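Local coordinates for protein NUDIX hydrolase (Nitrosomonas europaea, PDB 2B0V) that probably hydrolyses nucleoside di- and triphosphates and thiamine diphosphate, as a magnesium-dependent enzyme of the NudJ branch of the Nudix family, at residues H62-V68 with S90-F96; E25-R29 with K120-R125; N8-V14 with Q37-L42. One frame throughout, in Å; residues are numbered along the deposited sequence.

Contact 1: residues H62-V68 with S90-F96; sequences HSFLPEV and SGQVVSF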
# COMPACT_ATOMS: atom_id res chain seq x y z
N HIS A 62 2.75 -6.53 10.44
CA HIS A 62 1.96 -7.69 10.05
C HIS A 62 2.57 -8.40 8.82
O HIS A 62 2.99 -7.73 7.90
CB HIS A 62 0.57 -7.21 9.62
CG HIS A 62 -0.25 -6.61 10.71
ND1 HIS A 62 0.03 -5.38 11.29
CD2 HIS A 62 -1.35 -7.08 11.35
CE1 HIS A 62 -0.87 -5.13 12.22
NE2 HIS A 62 -1.74 -6.12 12.24
N SER A 63 2.55 -9.71 8.80
CA SER A 63 2.96 -10.42 7.58
C SER A 63 1.76 -10.52 6.61
O SER A 63 0.61 -10.71 7.02
CB SER A 63 3.52 -11.81 7.93
OG SER A 63 2.56 -12.54 8.64
N PHE A 64 2.05 -10.43 5.31
CA PHE A 64 1.01 -10.36 4.29
C PHE A 64 1.02 -11.58 3.40
O PHE A 64 2.09 -12.12 3.05
CB PHE A 64 1.30 -9.11 3.47
CG PHE A 64 0.25 -8.77 2.39
CD1 PHE A 64 -1.07 -8.52 2.71
CD2 PHE A 64 0.65 -8.64 1.05
CE1 PHE A 64 -2.00 -8.11 1.69
CE2 PHE A 64 -0.29 -8.26 0.05
CZ PHE A 64 -1.59 -8.00 0.38
N LEU A 65 -0.20 -12.02 3.03
CA LEU A 65 -0.41 -13.05 2.02
C LEU A 65 -1.15 -12.43 0.83
O LEU A 65 -2.36 -12.25 0.90
CB LEU A 65 -1.25 -14.18 2.63
CG LEU A 65 -1.31 -15.53 1.93
CD1 LEU A 65 -0.03 -16.32 2.16
CD2 LEU A 65 -2.50 -16.33 2.49
N PRO A 66 -0.42 -12.09 -0.24
CA PRO A 66 -1.12 -11.48 -1.38
C PRO A 66 -2.07 -12.47 -2.02
O PRO A 66 -1.78 -13.70 -2.07
CB PRO A 66 0.00 -11.04 -2.35
CG PRO A 66 1.28 -11.14 -1.52
CD PRO A 66 1.03 -12.23 -0.48
N GLU A 67 -3.21 -11.96 -2.47
CA GLU A 67 -4.21 -12.83 -3.10
C GLU A 67 -4.51 -12.45 -4.56
O GLU A 67 -4.68 -13.32 -5.41
CB GLU A 67 -5.48 -12.83 -2.27
CG GLU A 67 -5.24 -13.40 -0.84
CD GLU A 67 -6.48 -13.37 0.03
OE1 GLU A 67 -7.09 -12.30 0.21
OE2 GLU A 67 -6.83 -14.43 0.58
N VAL A 68 -4.70 -11.14 -4.81
CA VAL A 68 -5.05 -10.58 -6.14
C VAL A 68 -4.37 -9.24 -6.36
O VAL A 68 -4.00 -8.55 -5.39
CB VAL A 68 -6.58 -10.35 -6.31
CG1 VAL A 68 -7.36 -11.67 -6.30
CG2 VAL A 68 -7.14 -9.36 -5.27
N SER A 90 -4.53 -6.86 -3.13
CA SER A 90 -5.30 -7.17 -1.93
C SER A 90 -4.86 -8.53 -1.39
O SER A 90 -4.42 -9.43 -2.16
CB SER A 90 -6.81 -7.17 -2.25
OG SER A 90 -7.56 -7.52 -1.11
N GLY A 91 -4.96 -8.69 -0.08
CA GLY A 91 -4.64 -9.97 0.52
C GLY A 91 -4.96 -9.97 1.99
O GLY A 91 -5.58 -9.02 2.51
N GLN A 92 -4.55 -11.04 2.65
CA GLN A 92 -4.74 -11.17 4.09
C GLN A 92 -3.51 -10.83 4.88
O GLN A 92 -2.37 -11.01 4.41
CB GLN A 92 -5.07 -12.60 4.42
CG GLN A 92 -6.30 -13.17 3.75
CD GLN A 92 -6.52 -14.63 4.15
OE1 GLN A 92 -6.56 -14.95 5.34
NE2 GLN A 92 -6.62 -15.51 3.16
N VAL A 93 -3.73 -10.43 6.12
CA VAL A 93 -2.65 -10.42 7.07
C VAL A 93 -2.74 -11.73 7.86
O VAL A 93 -3.83 -12.15 8.23
CB VAL A 93 -2.62 -9.13 7.94
CG1 VAL A 93 -1.98 -7.98 7.12
CG2 VAL A 93 -3.98 -8.79 8.51
N VAL A 94 -1.59 -12.37 8.07
CA VAL A 94 -1.55 -13.71 8.64
C VAL A 94 -0.69 -13.84 9.89
O VAL A 94 -0.59 -14.91 10.45
CB VAL A 94 -1.06 -14.73 7.60
CG1 VAL A 94 -1.99 -14.78 6.41
CG2 VAL A 94 0.38 -14.42 7.17
N SER A 95 -0.01 -12.76 10.29
CA SER A 95 0.62 -12.69 11.63
C SER A 95 0.83 -11.24 12.04
O SER A 95 0.84 -10.33 11.22
CB SER A 95 2.00 -13.37 11.63
OG SER A 95 2.96 -12.52 11.03
N PHE A 96 0.97 -11.04 13.34
CA PHE A 96 1.28 -9.72 13.86
C PHE A 96 2.17 -9.89 15.06
O PHE A 96 1.92 -10.74 15.90
CB PHE A 96 0.01 -9.01 14.30
CG PHE A 96 0.26 -7.70 15.01
CD1 PHE A 96 1.01 -6.71 14.39
CD2 PHE A 96 -0.23 -7.47 16.28
CE1 PHE A 96 1.26 -5.48 14.99
CE2 PHE A 96 0.03 -6.24 16.93
CZ PHE A 96 0.79 -5.24 16.27
O HOH W 1 -8.27 -10.24 -1.37
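H62, S90 and Q92 bury the most surface in this antiparallel ladder, part of the hairpin of strands 62-77 and 82-96. The short segments cross at 154°, their axes 4.4 Å apart at closest. H62 forms a non-hydrogen-bonded pair with F96, and their rings make an offset stack (centroids 4.3 Å apart, planes at 24°); ND1 of H62 bonds back to T60 O. F64 and V93 share that face, where F64 packs against helix 48-60 and A13. At the other end S90 meets a classic beta bulge: its O accepts both E67 N (2.8 Å) and V68 N (3.2 Å), while its N donates to V68 O (2.9 Å). Between these ends Q92 pairs with L65, Q92 O receiving L65 N at 2.8 Å. The bulge turns E67 toward the partner strand, so that Q92 NE2 donates to E67 OE2 (2.8 Å) and a water links E67 OE1 to S90 OG. Near H62, S63 OG and S95 OG share a very short hydrogen bond (2.4 Å). Backbone bonds thus carry the pairing, the face of H62, F64 and V93 is aromatic and aliphatic, and the polar links S63-S95 and Q92-E67 lie apart from it, among L65 and V94.

Contact 2: residues E25-R29 with K120-R125; sequences EEIPR and KQAMHR. With EDO (1,2-ethanediol), chain D.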
# COMPACT_ATOMS: atom_id res chain seq x y z
N GLU A 25 -0.68 5.86 9.42
CA GLU A 25 -0.45 7.29 9.53
C GLU A 25 1.06 7.48 9.51
O GLU A 25 1.79 6.83 10.25
CB GLU A 25 -1.08 7.85 10.82
CG GLU A 25 -2.59 7.67 10.77
CD GLU A 25 -3.32 8.17 12.00
OE1 GLU A 25 -2.72 8.19 13.11
OE2 GLU A 25 -4.49 8.57 11.83
N GLU A 26 1.51 8.34 8.60
CA GLU A 26 2.94 8.46 8.32
C GLU A 26 3.31 9.93 8.09
O GLU A 26 2.45 10.76 7.78
CB GLU A 26 3.31 7.64 7.07
CG GLU A 26 2.62 8.16 5.79
CD GLU A 26 2.79 7.19 4.63
OE1 GLU A 26 3.15 6.00 4.89
OE2 GLU A 26 2.54 7.62 3.48
N ILE A 27 4.58 10.23 8.31
CA ILE A 27 5.07 11.59 8.06
C ILE A 27 6.13 11.44 6.96
O ILE A 27 7.28 11.10 7.26
CB ILE A 27 5.67 12.19 9.34
CG1 ILE A 27 4.61 12.21 10.45
CG2 ILE A 27 6.21 13.58 9.05
CD1 ILE A 27 5.13 12.71 11.80
N PRO A 28 5.73 11.67 5.69
CA PRO A 28 6.65 11.45 4.55
C PRO A 28 7.77 12.48 4.46
O PRO A 28 8.86 12.17 3.95
CB PRO A 28 5.74 11.60 3.31
CG PRO A 28 4.35 11.57 3.82
CD PRO A 28 4.40 12.12 5.24
N ARG A 29 7.49 13.70 4.90
CA ARG A 29 8.48 14.76 4.90
C ARG A 29 7.99 15.73 5.93
O ARG A 29 6.80 15.72 6.30
CB ARG A 29 8.58 15.44 3.52
CG ARG A 29 7.33 16.23 3.09
CD ARG A 29 7.36 16.61 1.59
NE ARG A 29 7.79 15.48 0.75
CZ ARG A 29 7.00 14.50 0.31
NH1 ARG A 29 5.70 14.50 0.60
NH2 ARG A 29 7.51 13.51 -0.42
N LYS A 120 -11.22 11.65 6.47
CA LYS A 120 -9.82 12.03 6.58
C LYS A 120 -9.21 12.34 5.21
O LYS A 120 -7.99 12.38 5.07
CB LYS A 120 -9.04 10.94 7.31
CG LYS A 120 -9.13 11.11 8.81
CD LYS A 120 -8.25 10.10 9.50
CE LYS A 120 -7.95 10.54 10.90
NZ LYS A 120 -9.18 10.69 11.68
N GLN A 121 -10.07 12.52 4.20
CA GLN A 121 -9.65 12.72 2.81
C GLN A 121 -8.58 13.81 2.67
O GLN A 121 -7.59 13.61 1.95
CB GLN A 121 -10.87 13.02 1.92
CG GLN A 121 -10.74 12.53 0.49
CD GLN A 121 -11.98 11.71 -0.02
OE1 GLN A 121 -12.00 11.26 -1.16
NE2 GLN A 121 -12.99 11.54 0.84
N ALA A 122 -8.75 14.93 3.39
CA ALA A 122 -7.76 16.01 3.26
C ALA A 122 -6.33 15.62 3.69
O ALA A 122 -5.37 16.25 3.21
CB ALA A 122 -8.24 17.30 3.98
N MSE A 123 -6.18 14.61 4.54
CA MSE A 123 -4.83 14.17 5.00
C MSE A 123 -4.40 12.87 4.30
O MSE A 123 -3.37 12.30 4.65
CB MSE A 123 -4.74 14.06 6.53
CG MSE A 123 -5.63 13.01 7.12
SE MSE A 123 -5.45 12.93 9.09
CE MSE A 123 -3.92 11.77 9.12
N HIS A 124 -5.14 12.42 3.28
CA HIS A 124 -4.64 11.27 2.50
C HIS A 124 -3.33 11.67 1.82
O HIS A 124 -3.19 12.80 1.30
CB HIS A 124 -5.63 10.85 1.44
CG HIS A 124 -6.85 10.20 1.98
ND1 HIS A 124 -7.79 9.62 1.16
CD2 HIS A 124 -7.30 10.03 3.25
CE1 HIS A 124 -8.78 9.15 1.88
NE2 HIS A 124 -8.51 9.38 3.15
N ARG A 125 -2.40 10.72 1.77
CA ARG A 125 -1.12 11.00 1.13
C ARG A 125 -1.28 11.39 -0.35
O ARG A 125 -0.64 12.33 -0.82
CB ARG A 125 -0.16 9.82 1.32
CG ARG A 125 1.13 9.95 0.54
CD ARG A 125 2.28 10.15 1.46
NE ARG A 125 3.59 10.28 0.79
CZ ARG A 125 4.57 9.36 0.83
NH1 ARG A 125 4.40 8.20 1.47
NH2 ARG A 125 5.73 9.61 0.22
C1 EDO D . 5.84 4.38 2.34
O1 EDO D . 4.91 5.10 1.47
C2 EDO D . 7.27 4.17 1.80
O2 EDO D . 7.97 3.01 2.35
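Neither segment forms a ladder with the other: the nearest CA pairs are P28-R125 at 8.5 Å and E25-H124 at 9.1 Å, so side chains span the gap. E25 and E26 end strand 20-26 of the Nudix fold, and the chain then loops through P28. Residues 121-123 make a 3-10 turn, with M123 N bonded to K120 O (2.9 Å), in the connection between helices 114-119 and 128-137. Backbone bonds from E26 to K34 and from M123 to L35 tie both segments to strand 34-36. R125, with the largest area covered, reaches across. Its NH1 forms a salt bridge with E26 OE2 (2.8 Å), an oxygen that also accepts N36 ND2, and P28 CG lies over one face of its guanidinium, 3.4 Å from R125 NE. Farther along, E25 OE2 only brushes K120 CE (4.1 Å) and the CE of M123, a selenomethionine (4.2 Å); the charge of E25 is met by R108. The like-charged R29 NH2 and R125 NH2 stay 4.3 Å apart. A 1,2-ethanediol, probably from the crystallisation liquor and also bonded to E59, takes a weak hydrogen bond at the guanidinium edge: R125 NH1 to its O1, 3.1 Å.

Contact 3: residues N8-V14 with Q37-L42; sequences NVTVAAV and QPAGHL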
# COMPACT_ATOMS: atom_id res chain seq x y z
N ASN A 8 8.66 5.91 -11.33
CA ASN A 8 9.04 5.13 -10.14
C ASN A 8 8.02 4.04 -9.86
O ASN A 8 6.84 4.33 -9.71
CB ASN A 8 9.20 6.02 -8.94
CG ASN A 8 10.35 6.99 -9.10
OD1 ASN A 8 11.48 6.66 -8.75
ND2 ASN A 8 10.10 8.13 -9.72
N VAL A 9 8.48 2.81 -9.73
CA VAL A 9 7.55 1.70 -9.49
C VAL A 9 7.35 1.53 -7.99
O VAL A 9 8.32 1.45 -7.21
CB VAL A 9 8.06 0.40 -10.13
CG1 VAL A 9 7.14 -0.78 -9.76
CG2 VAL A 9 8.15 0.60 -11.66
N THR A 10 6.09 1.53 -7.60
CA THR A 10 5.76 1.46 -6.18
C THR A 10 4.74 0.34 -6.03
O THR A 10 4.12 -0.13 -7.01
CB THR A 10 5.11 2.76 -5.62
OG1 THR A 10 3.92 3.05 -6.37
CG2 THR A 10 6.11 3.95 -5.76
N VAL A 11 4.50 -0.03 -4.78
CA VAL A 11 3.51 -1.07 -4.47
C VAL A 11 2.65 -0.60 -3.29
O VAL A 11 3.09 0.24 -2.50
CB VAL A 11 4.18 -2.40 -4.08
CG1 VAL A 11 4.93 -2.97 -5.27
CG2 VAL A 11 5.12 -2.18 -2.86
N ALA A 12 1.44 -1.13 -3.18
CA ALA A 12 0.56 -0.78 -2.09
C ALA A 12 -0.38 -1.93 -1.82
O ALA A 12 -0.69 -2.69 -2.73
CB ALA A 12 -0.23 0.48 -2.45
N ALA A 13 -0.82 -2.08 -0.57
CA ALA A 13 -1.68 -3.18 -0.17
C ALA A 13 -2.99 -2.68 0.36
O ALA A 13 -3.01 -1.83 1.27
CB ALA A 13 -0.97 -4.02 0.94
N VAL A 14 -4.08 -3.24 -0.19
CA VAL A 14 -5.42 -3.06 0.32
C VAL A 14 -5.72 -4.26 1.19
O VAL A 14 -5.84 -5.39 0.68
CB VAL A 14 -6.48 -2.88 -0.80
CG1 VAL A 14 -7.90 -2.81 -0.21
CG2 VAL A 14 -6.19 -1.61 -1.62
N GLN A 37 -2.22 3.61 2.38
CA GLN A 37 -2.01 2.16 2.48
C GLN A 37 -0.54 1.89 2.88
O GLN A 37 0.32 2.73 2.61
CB GLN A 37 -2.24 1.50 1.11
CG GLN A 37 -3.68 1.25 0.75
CD GLN A 37 -4.34 2.55 0.22
OE1 GLN A 37 -3.67 3.44 -0.34
NE2 GLN A 37 -5.66 2.61 0.36
N PRO A 38 -0.26 0.70 3.45
CA PRO A 38 1.12 0.23 3.53
C PRO A 38 1.66 0.20 2.10
O PRO A 38 1.02 -0.38 1.21
CB PRO A 38 0.96 -1.22 4.04
CG PRO A 38 -0.25 -1.16 4.85
CD PRO A 38 -1.20 -0.30 3.97
N ALA A 39 2.78 0.87 1.83
CA ALA A 39 3.17 1.12 0.42
C ALA A 39 4.60 1.54 0.41
O ALA A 39 5.12 1.93 1.43
CB ALA A 39 2.34 2.27 -0.20
N GLY A 40 5.24 1.45 -0.74
CA GLY A 40 6.60 1.96 -0.89
C GLY A 40 7.20 1.64 -2.23
O GLY A 40 6.54 1.05 -3.09
N HIS A 41 8.46 2.00 -2.40
CA HIS A 41 9.12 1.83 -3.68
C HIS A 41 9.64 0.42 -3.88
O HIS A 41 10.18 -0.18 -2.95
CB HIS A 41 10.31 2.77 -3.74
CG HIS A 41 9.94 4.18 -4.03
ND1 HIS A 41 9.13 4.93 -3.20
CD2 HIS A 41 10.28 5.00 -5.05
CE1 HIS A 41 8.99 6.14 -3.69
NE2 HIS A 41 9.67 6.21 -4.82
N LEU A 42 9.51 -0.11 -5.10
CA LEU A 42 10.21 -1.33 -5.49
C LEU A 42 11.71 -1.13 -5.30
O LEU A 42 12.25 -0.09 -5.71
CB LEU A 42 9.93 -1.61 -6.97
CG LEU A 42 10.58 -2.90 -7.50
CD1 LEU A 42 9.83 -4.08 -6.86
CD2 LEU A 42 10.39 -2.93 -8.99
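Four backbone hydrogen bonds join strand 8-14 to segment 37-42. V11 and G40 form the hydrogen-bonded pair, V11 N donating to G40 O (2.9 Å) and G40 N to V11 O (3.0 Å). L42 N reaches V9 O (2.9 Å) at one end, and A13 N reaches P38 O (3.1 Å) at the other. The non-hydrogen-bonded pairs T10-H41 and A12-A39 have CA atoms 4.2 and 4.1 Å apart, close enough for CA-H...O contacts such as A39 CA to V11 O (3.1 Å). The strand axes approach to 4.6 Å and run antiparallel at 160°. G40 opens the Nudix box, the family's signature loop-helix-loop sequence, which continues through helix 48-60; this ladder therefore fastens the start of the box to a central strand of the sheet. Two further bonds, A39 N to E59 and H41 O to R54, tie strand 39-41 to that helix. Along its opposite edge, strand 8-17 pairs in parallel with strand 82-96. Packing follows the ladder: A12 CB meets A39 CB at 3.9 Å, and V9 CG1 meets L42 CD2 at 4.0 Å. T10 CG2 sits over the H41 ring, 4.1 Å from its centroid, as a CH-pi contact. Q37 turns its CB toward the strand, with CG 3.2 Å from A13 O, while its amide bonds to R86 and to V129 O.

All three contacts reach one mixed sheet. Contacts 1 and 3 touch, their centres 14 Å apart: strands 8-17 and 82-96 are neighbours, so S90 OG makes a weak bond to V14 O (3.3 Å), and F64, from strand 62-77, packs its CZ on A13 CB (4.1 Å). Contact 2 lies across the chain's centre from contact 1, 23 Å between centres, but comes within about 5 Å of contact 3 at the nearest atoms. A 1,2-ethanediol sits between contacts 2 and 3: hydrogen-bonded to E59 and weakly to R125, it lies about 4 Å from G40 at the nearest atoms. G40 and E59 belong to the Nudix box, so the glycol probably marks part of the catalytic pocket.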